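Local coordinates for protein tryptophan halogenase (Shewanella frigidimarina, PDB 2PYX) that is probably a flavin-dependent halogenase that uses FAD to chlorinate or brominate tryptophan or a related aromatic substrate, at residues Thr274-Asp286 / Tyr412-Arg424. Residues are numbered along the deposited sequence; the frame is centred on the assembly and turned at random.
Sequences THSTAQPNGWIWD and YVISQRQEDRYWR
The type I turn Q279–G282, which joins antiparallel strands 274-279 and 282-288, packs against the start of helix 421-425, with CA of N281 5.6 Å from CA of Y422. A hairpin tip can dock through its peptide groups, and here two aromatic rings receive them differently. The W423 indole works by its edge: NE1 donates to Q279 O at 2.8 Å, moderately bent (155°), in both the ring plane and the carbonyl plane, while CZ2 lies 3.6 Å from the methyl CB of A278. One indole face is covered by the R417 side chain, CD over its centre, the other by Y422. R417 extends past A278, its NE bonded to N96 O. The Y422 ring instead offers a face. With CG anti to the backbone N (chi1 176°), it lies under the turn, so that N281 CA sits 3.9 Å from the ring centroid in a CH-pi contact and G282 N stands over the same face; the hydroxyl goes on to N253 OD1. Were Y422 an alanine, the N281–G282 peptide would probably lose the surface it rests on and N253 OD1 its phenol partner. A water bridges the segments, accepting from Y422 N and donating to N281 OD1 (2.6 Å). Farther along the hairpin, Y412 OH meets the W283 indole at its edge, 3.1 Å from CD1, and Y412 OH and W283 NE1 each hydrogen-bond to E358 OE2. The W283 side chain lies about 8 Å from that of E361, the predicted tryptophan-binding residue, so the contact borders the probable substrate site of the tryptophan halogenase family.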
# COMPACT_ATOMS: atom_id res chain seq x y z
N THR A 274 -2.28 -11.32 -0.19
CA THR A 274 -1.31 -11.27 -1.28
C THR A 274 -0.21 -12.30 -1.01
O THR A 274 0.26 -12.42 0.13
CB THR A 274 -0.69 -9.88 -1.37
OG1 THR A 274 -1.71 -8.91 -1.62
CG2 THR A 274 0.36 -9.83 -2.46
N HIS A 275 0.24 -13.02 -2.05
CA HIS A 275 1.38 -13.91 -1.92
C HIS A 275 2.58 -13.26 -2.59
O HIS A 275 2.46 -12.60 -3.63
CB HIS A 275 1.09 -15.26 -2.54
CG HIS A 275 0.07 -16.04 -1.78
ND1 HIS A 275 -0.13 -17.39 -1.99
CD2 HIS A 275 -0.77 -15.69 -0.78
CE1 HIS A 275 -1.08 -17.82 -1.18
NE2 HIS A 275 -1.49 -16.81 -0.43
N SER A 276 3.72 -13.43 -1.93
CA SER A 276 5.00 -12.93 -2.42
C SER A 276 5.95 -14.10 -2.29
O SER A 276 6.30 -14.49 -1.19
CB SER A 276 5.46 -11.79 -1.51
OG SER A 276 6.82 -11.48 -1.74
N THR A 277 6.38 -14.65 -3.43
CA THR A 277 7.21 -15.84 -3.43
C THR A 277 8.57 -15.44 -3.99
O THR A 277 8.71 -15.07 -5.16
CB THR A 277 6.58 -16.99 -4.29
OG1 THR A 277 5.25 -17.24 -3.83
CG2 THR A 277 7.40 -18.23 -4.18
N ALA A 278 9.59 -15.56 -3.16
CA ALA A 278 10.94 -15.19 -3.52
C ALA A 278 11.48 -16.09 -4.62
O ALA A 278 11.19 -17.29 -4.63
CB ALA A 278 11.88 -15.23 -2.31
N GLN A 279 12.27 -15.47 -5.50
CA GLN A 279 12.89 -16.11 -6.66
C GLN A 279 14.39 -15.82 -6.62
O GLN A 279 14.85 -15.08 -5.71
CB GLN A 279 12.25 -15.58 -7.94
CG GLN A 279 10.74 -15.68 -8.01
CD GLN A 279 10.26 -17.12 -8.00
OE1 GLN A 279 10.85 -17.99 -8.68
NE2 GLN A 279 9.18 -17.40 -7.24
N PRO A 280 15.19 -16.39 -7.55
CA PRO A 280 16.63 -16.13 -7.50
C PRO A 280 17.05 -14.66 -7.56
O PRO A 280 18.10 -14.34 -6.99
CB PRO A 280 17.16 -16.95 -8.68
CG PRO A 280 16.18 -18.09 -8.79
CD PRO A 280 14.85 -17.44 -8.54
N ASN A 281 16.27 -13.84 -8.26
CA ASN A 281 16.65 -12.46 -8.53
C ASN A 281 15.56 -11.45 -8.25
O ASN A 281 15.55 -10.37 -8.85
CB ASN A 281 17.19 -12.34 -9.96
CG ASN A 281 18.47 -13.09 -10.13
OD1 ASN A 281 19.47 -12.73 -9.55
ND2 ASN A 281 18.45 -14.15 -10.92
N GLY A 282 14.65 -11.80 -7.35
CA GLY A 282 13.55 -10.93 -7.00
C GLY A 282 12.44 -11.74 -6.34
O GLY A 282 12.71 -12.68 -5.60
N TRP A 283 11.21 -11.37 -6.60
CA TRP A 283 10.07 -12.06 -6.01
C TRP A 283 8.87 -11.89 -6.91
O TRP A 283 8.77 -10.92 -7.68
CB TRP A 283 9.80 -11.54 -4.59
CG TRP A 283 9.46 -10.08 -4.52
CD1 TRP A 283 10.34 -9.00 -4.49
CD2 TRP A 283 8.15 -9.51 -4.47
NE1 TRP A 283 9.62 -7.83 -4.45
CE2 TRP A 283 8.28 -8.11 -4.42
CE3 TRP A 283 6.86 -10.05 -4.47
CZ2 TRP A 283 7.18 -7.24 -4.38
CZ3 TRP A 283 5.76 -9.20 -4.36
CH2 TRP A 283 5.93 -7.80 -4.32
N ILE A 284 7.94 -12.85 -6.79
CA ILE A 284 6.73 -12.84 -7.58
C ILE A 284 5.49 -12.57 -6.73
O ILE A 284 5.30 -13.24 -5.72
CB ILE A 284 6.58 -14.17 -8.30
CG1 ILE A 284 7.61 -14.21 -9.42
CG2 ILE A 284 5.21 -14.35 -8.89
CD1 ILE A 284 7.70 -15.56 -10.18
N TRP A 285 4.72 -11.55 -7.12
CA TRP A 285 3.46 -11.22 -6.45
C TRP A 285 2.34 -12.03 -7.08
O TRP A 285 2.42 -12.44 -8.25
CB TRP A 285 3.12 -9.74 -6.49
CG TRP A 285 2.51 -9.24 -7.76
CD1 TRP A 285 1.24 -9.45 -8.22
CD2 TRP A 285 3.12 -8.34 -8.69
NE1 TRP A 285 1.03 -8.74 -9.38
CE2 TRP A 285 2.19 -8.06 -9.69
CE3 TRP A 285 4.40 -7.74 -8.77
CZ2 TRP A 285 2.48 -7.20 -10.76
CZ3 TRP A 285 4.68 -6.92 -9.83
CH2 TRP A 285 3.73 -6.66 -10.82
N ASP A 286 1.30 -12.28 -6.28
CA ASP A 286 0.18 -13.08 -6.75
C ASP A 286 -1.02 -12.51 -5.99
O ASP A 286 -1.10 -12.68 -4.78
CB ASP A 286 0.45 -14.57 -6.51
CG ASP A 286 -0.59 -15.47 -7.17
OD1 ASP A 286 -1.78 -15.08 -7.24
OD2 ASP A 286 -0.20 -16.61 -7.55
N TYR A 412 14.59 -8.42 2.89
CA TYR A 412 15.73 -9.04 2.20
C TYR A 412 16.88 -9.32 3.13
O TYR A 412 17.56 -10.34 3.02
CB TYR A 412 16.24 -8.13 1.07
CG TYR A 412 15.25 -7.88 -0.02
CD1 TYR A 412 15.13 -8.79 -1.07
CD2 TYR A 412 14.41 -6.77 -0.06
CE1 TYR A 412 14.23 -8.57 -2.06
CE2 TYR A 412 13.53 -6.55 -1.09
CZ TYR A 412 13.43 -7.46 -2.09
OH TYR A 412 12.53 -7.25 -3.13
N VAL A 413 17.19 -8.38 3.99
CA VAL A 413 18.48 -8.42 4.73
C VAL A 413 18.59 -9.59 5.67
O VAL A 413 19.69 -10.08 5.94
CB VAL A 413 18.72 -7.18 5.60
CG1 VAL A 413 20.04 -7.35 6.47
CG2 VAL A 413 18.85 -5.98 4.78
N ILE A 414 17.45 -10.03 6.22
CA ILE A 414 17.45 -11.12 7.19
C ILE A 414 17.16 -12.50 6.60
O ILE A 414 16.98 -13.49 7.33
CB ILE A 414 16.54 -10.81 8.38
CG1 ILE A 414 15.08 -10.78 7.97
CG2 ILE A 414 16.97 -9.50 9.04
CD1 ILE A 414 14.13 -10.32 9.09
N SER A 415 17.17 -12.59 5.28
CA SER A 415 17.17 -13.90 4.63
C SER A 415 18.46 -14.66 4.92
O SER A 415 19.51 -14.06 5.18
CB SER A 415 17.03 -13.76 3.10
OG SER A 415 16.90 -15.05 2.51
N GLN A 416 18.36 -15.99 4.82
CA GLN A 416 19.54 -16.85 4.91
C GLN A 416 19.86 -17.45 3.54
O GLN A 416 20.73 -18.34 3.42
CB GLN A 416 19.35 -17.95 5.95
CG GLN A 416 19.27 -17.41 7.37
CD GLN A 416 19.33 -18.51 8.41
OE1 GLN A 416 18.64 -19.53 8.29
NE2 GLN A 416 20.17 -18.33 9.43
N ARG A 417 19.19 -16.99 2.51
CA ARG A 417 19.46 -17.48 1.15
C ARG A 417 20.93 -17.24 0.77
O ARG A 417 21.46 -16.16 0.96
CB ARG A 417 18.56 -16.81 0.14
CG ARG A 417 17.20 -17.37 0.03
CD ARG A 417 16.28 -16.49 -0.76
NE ARG A 417 15.10 -17.15 -1.30
CZ ARG A 417 15.07 -17.76 -2.49
NH1 ARG A 417 16.14 -17.78 -3.28
NH2 ARG A 417 13.95 -18.31 -2.92
N GLN A 418 21.56 -18.28 0.22
CA GLN A 418 23.00 -18.29 -0.09
C GLN A 418 23.30 -18.62 -1.54
O GLN A 418 24.39 -18.27 -2.01
CB GLN A 418 23.74 -19.32 0.78
CG GLN A 418 23.90 -18.94 2.23
CD GLN A 418 24.89 -17.79 2.46
OE1 GLN A 418 25.42 -17.19 1.51
NE2 GLN A 418 25.14 -17.48 3.73
N GLU A 419 22.38 -19.26 -2.27
CA GLU A 419 22.75 -19.79 -3.61
C GLU A 419 22.93 -18.72 -4.67
O GLU A 419 23.72 -18.89 -5.63
CB GLU A 419 21.74 -20.83 -4.09
CG GLU A 419 21.79 -22.11 -3.28
CD GLU A 419 23.16 -22.75 -3.35
OE1 GLU A 419 23.60 -23.05 -4.48
OE2 GLU A 419 23.80 -22.93 -2.27
N ASP A 420 22.23 -17.60 -4.51
CA ASP A 420 22.20 -16.57 -5.53
C ASP A 420 22.88 -15.28 -5.09
O ASP A 420 22.66 -14.76 -3.97
CB ASP A 420 20.77 -16.24 -5.90
CG ASP A 420 20.02 -17.44 -6.42
OD1 ASP A 420 20.38 -17.88 -7.54
OD2 ASP A 420 19.08 -17.89 -5.71
N ARG A 421 23.66 -14.72 -6.01
CA ARG A 421 24.36 -13.45 -5.73
C ARG A 421 23.40 -12.36 -5.27
O ARG A 421 23.75 -11.55 -4.42
CB ARG A 421 25.13 -13.00 -6.99
CG ARG A 421 25.93 -11.71 -6.76
CD ARG A 421 26.77 -11.29 -7.94
NE ARG A 421 25.99 -10.95 -9.15
CZ ARG A 421 25.56 -9.75 -9.50
NH1 ARG A 421 25.69 -8.74 -8.67
NH2 ARG A 421 24.97 -9.56 -10.66
N TYR A 422 22.24 -12.31 -5.91
CA TYR A 422 21.21 -11.30 -5.57
C TYR A 422 20.94 -11.26 -4.07
O TYR A 422 20.94 -10.18 -3.43
CB TYR A 422 19.92 -11.61 -6.31
CG TYR A 422 18.74 -10.72 -5.99
CD1 TYR A 422 18.55 -9.52 -6.66
CD2 TYR A 422 17.79 -11.11 -5.07
CE1 TYR A 422 17.44 -8.73 -6.45
CE2 TYR A 422 16.70 -10.34 -4.81
CZ TYR A 422 16.51 -9.15 -5.50
OH TYR A 422 15.43 -8.35 -5.29
N TRP A 423 20.76 -12.43 -3.47
CA TRP A 423 20.40 -12.50 -2.06
C TRP A 423 21.61 -12.18 -1.19
O TRP A 423 21.50 -11.51 -0.15
CB TRP A 423 19.72 -13.85 -1.72
CG TRP A 423 18.40 -13.92 -2.38
CD1 TRP A 423 18.09 -14.45 -3.60
CD2 TRP A 423 17.16 -13.35 -1.89
NE1 TRP A 423 16.76 -14.28 -3.88
CE2 TRP A 423 16.17 -13.59 -2.85
CE3 TRP A 423 16.80 -12.69 -0.70
CZ2 TRP A 423 14.85 -13.16 -2.69
CZ3 TRP A 423 15.48 -12.29 -0.54
CH2 TRP A 423 14.52 -12.55 -1.51
N ARG A 424 22.81 -12.66 -1.58
CA ARG A 424 23.99 -12.34 -0.85
C ARG A 424 24.26 -10.85 -0.89
O ARG A 424 24.65 -10.26 0.11
CB ARG A 424 25.22 -13.13 -1.39
CG ARG A 424 25.03 -14.67 -1.33
CD ARG A 424 26.29 -15.48 -1.74
NE ARG A 424 26.73 -15.22 -3.13
CZ ARG A 424 26.44 -15.98 -4.19
NH1 ARG A 424 25.70 -17.08 -4.10
NH2 ARG A 424 26.92 -15.64 -5.37
O HOH W 1 21.66 -13.70 -8.48